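Local coordinates for superoxide dismutase [Cu-Zn] (Bacteroidetes bacterium GWA2_30_7, PDB 7B4O), which probably catalyses the disproportionation of superoxide to oxygen and hydrogen peroxide as a Cu-Zn superoxide dismutase, here carrying zinc at both metal positions, at residues H51-G56 / I124-E129. Sequence-based numbering, arbitrary orientation.
Sequences HIHECG and IVHKNE. With ZN (zinc ion), chain E.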
loop_
_atom_site.group_PDB
_atom_site.type_symbol
_atom_site.label_atom_id
_atom_site.label_comp_id
_atom_site.label_asym_id
_atom_site.label_seq_id
_atom_site.Cartn_x
_atom_site.Cartn_y
_atom_site.Cartn_z
ATOM N N HIS A 51 -4.951 -9.870 -9.892
ATOM C CA HIS A 51 -3.705 -10.546 -9.460
ATOM C C HIS A 51 -2.998 -9.812 -8.338
ATOM O O HIS A 51 -3.038 -8.570 -8.283
ATOM C CB HIS A 51 -2.711 -10.641 -10.612
ATOM C CG HIS A 51 -3.227 -11.309 -11.829
ATOM N ND1 HIS A 51 -2.845 -10.879 -13.079
ATOM C CD2 HIS A 51 -4.084 -12.340 -12.000
ATOM C CE1 HIS A 51 -3.418 -11.649 -13.987
ATOM N NE2 HIS A 51 -4.204 -12.545 -13.343
ATOM N N ILE A 52 -2.289 -10.585 -7.519
ATOM C CA ILE A 52 -1.265 -10.028 -6.608
ATOM C C ILE A 52 0.047 -10.043 -7.370
ATOM O O ILE A 52 0.472 -11.151 -7.844
ATOM C CB ILE A 52 -1.160 -10.803 -5.287
ATOM C CG1 ILE A 52 -2.526 -10.976 -4.622
ATOM C CG2 ILE A 52 -0.159 -10.132 -4.374
ATOM C CD1 ILE A 52 -2.486 -11.749 -3.332
ATOM N N HIS A 53 0.668 -8.883 -7.532
ATOM C CA HIS A 53 1.985 -8.752 -8.183
ATOM C C HIS A 53 3.064 -8.596 -7.109
ATOM O O HIS A 53 2.736 -8.333 -5.940
ATOM C CB HIS A 53 1.958 -7.642 -9.230
ATOM C CG HIS A 53 1.287 -8.022 -10.514
ATOM N ND1 HIS A 53 1.910 -7.874 -11.726
ATOM C CD2 HIS A 53 0.066 -8.524 -10.788
ATOM C CE1 HIS A 53 1.103 -8.272 -12.699
ATOM N NE2 HIS A 53 -0.052 -8.634 -12.164
ATOM N N GLU A 54 4.318 -8.796 -7.496
ATOM C CA GLU A 54 5.411 -9.089 -6.539
ATOM C C GLU A 54 5.900 -7.811 -5.840
ATOM O O GLU A 54 6.441 -7.933 -4.745
ATOM C CB GLU A 54 6.540 -9.818 -7.266
ATOM C CG GLU A 54 7.174 -8.994 -8.368
ATOM C CD GLU A 54 8.206 -9.745 -9.185
ATOM O OE1 GLU A 54 8.863 -10.610 -8.587
ATOM O OE2 GLU A 54 8.407 -9.420 -10.381
ATOM N N CYS A 55 5.790 -6.636 -6.458
ATOM C CA CYS A 55 6.268 -5.377 -5.838
ATOM C C CYS A 55 5.085 -4.492 -5.439
ATOM O O CYS A 55 4.209 -4.248 -6.290
ATOM C CB CYS A 55 7.178 -4.576 -6.752
ATOM S SG CYS A 55 8.659 -5.503 -7.203
ATOM N N GLY A 56 5.085 -4.011 -4.208
ATOM C CA GLY A 56 4.115 -3.007 -3.746
ATOM C C GLY A 56 4.547 -1.621 -4.186
ATOM O O GLY A 56 4.759 -0.743 -3.326
ATOM N N ILE A 124 -3.025 -5.797 -8.864
ATOM C CA ILE A 124 -3.127 -5.261 -10.242
ATOM C C ILE A 124 -4.435 -5.772 -10.825
ATOM O O ILE A 124 -4.710 -6.964 -10.755
ATOM C CB ILE A 124 -1.919 -5.662 -11.104
ATOM C CG1 ILE A 124 -0.628 -5.001 -10.628
ATOM C CG2 ILE A 124 -2.189 -5.343 -12.565
ATOM C CD1 ILE A 124 -0.591 -3.476 -10.835
ATOM N N VAL A 125 -5.219 -4.852 -11.389
ATOM C CA VAL A 125 -6.397 -5.210 -12.210
ATOM C C VAL A 125 -6.003 -4.974 -13.661
ATOM O O VAL A 125 -5.368 -3.962 -13.961
ATOM C CB VAL A 125 -7.654 -4.434 -11.787
ATOM C CG1 VAL A 125 -8.857 -4.851 -12.616
ATOM C CG2 VAL A 125 -7.920 -4.600 -10.300
ATOM N N HIS A 126 -6.345 -5.918 -14.522
ATOM C CA HIS A 126 -5.952 -5.903 -15.947
ATOM C C HIS A 126 -7.105 -5.457 -16.844
ATOM O O HIS A 126 -8.274 -5.541 -16.463
ATOM C CB HIS A 126 -5.421 -7.275 -16.355
ATOM C CG HIS A 126 -4.079 -7.596 -15.788
ATOM N ND1 HIS A 126 -2.919 -7.190 -16.399
ATOM C CD2 HIS A 126 -3.707 -8.301 -14.683
ATOM C CE1 HIS A 126 -1.880 -7.619 -15.685
ATOM N NE2 HIS A 126 -2.332 -8.315 -14.632
ATOM N N LYS A 127 -6.741 -5.003 -18.035
ATOM C CA LYS A 127 -7.698 -4.536 -19.061
ATOM C C LYS A 127 -8.533 -5.714 -19.561
ATOM O O LYS A 127 -9.738 -5.547 -19.753
ATOM C CB LYS A 127 -6.946 -3.863 -20.207
ATOM C CG LYS A 127 -7.846 -3.340 -21.317
ATOM C CD LYS A 127 -7.112 -2.674 -22.444
ATOM C CE LYS A 127 -8.012 -2.407 -23.637
ATOM N NZ LYS A 127 -9.376 -1.984 -23.234
ATOM N N ASN A 128 -7.898 -6.868 -19.773
ATOM C CA ASN A 128 -8.558 -8.040 -20.387
ATOM C C ASN A 128 -8.642 -9.194 -19.381
ATOM O O ASN A 128 -8.104 -9.109 -18.268
ATOM C CB ASN A 128 -7.830 -8.457 -21.660
ATOM C CG ASN A 128 -7.795 -7.325 -22.665
ATOM O OD1 ASN A 128 -8.780 -6.587 -22.835
ATOM N ND2 ASN A 128 -6.648 -7.143 -23.292
ATOM N N GLU A 129 -9.347 -10.228 -19.793
ATOM C CA GLU A 129 -9.579 -11.452 -19.014
ATOM C C GLU A 129 -8.253 -12.215 -18.890
ATOM O O GLU A 129 -7.471 -12.290 -19.860
ATOM C CB GLU A 129 -10.656 -12.259 -19.728
ATOM C CG GLU A 129 -10.988 -13.587 -19.076
ATOM C CD GLU A 129 -12.140 -14.305 -19.762
ATOM O OE1 GLU A 129 -12.816 -13.690 -20.622
ATOM O OE2 GLU A 129 -12.352 -15.486 -19.454
HETATM ZN ZN ZN E . -1.302 -9.512 -13.494
#
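Three ligands of a metal site of the Cu-Zn superoxide dismutase fold, His51, His53 and His126, close on one zinc ion across two neighbouring strands. His51 binds through ND1 at 2.1 Å from the zinc ion. His53 and His126 bind through NE2, at 2.0 Å and 1.9 Å from the metal. The rings of His51 and His126 meet rim to rim, their planes turned 58° apart. His53 and His126 come tip to tip; their NE2 atoms are 3.4 Å apart because both bind the zinc, not through a hydrogen bond. His69 completes the site and also binds a neighbouring zinc ion. By family, this four-histidine site is the copper position of the Greek-key beta barrel; here it holds zinc. Strands 46-53 and 122-126, antiparallel neighbours, supply three of its four ligands. His51 and Ile124 form a hydrogen-bonded pair: His51 N gives a bond to Ile124 O, and Ile124 N returns one to His51 O at 2.8 Å, nearly straight at 172°. The CG1 of Ile124 lies beside its own backbone N (chi1 -67°) and sits over one face of the His53 ring, 3.7 Å from the centroid, a CH-pi contact. Its CG2 lies over a face of His126, near the rim. Each histidine ring is gripped at both nitrogens, by zinc and by a second-shell acceptor, which limits its rotation: Asp130 takes His51 NE2, and the carbonyls of Gly67 and Gly141 take ND1 of His53 and His126.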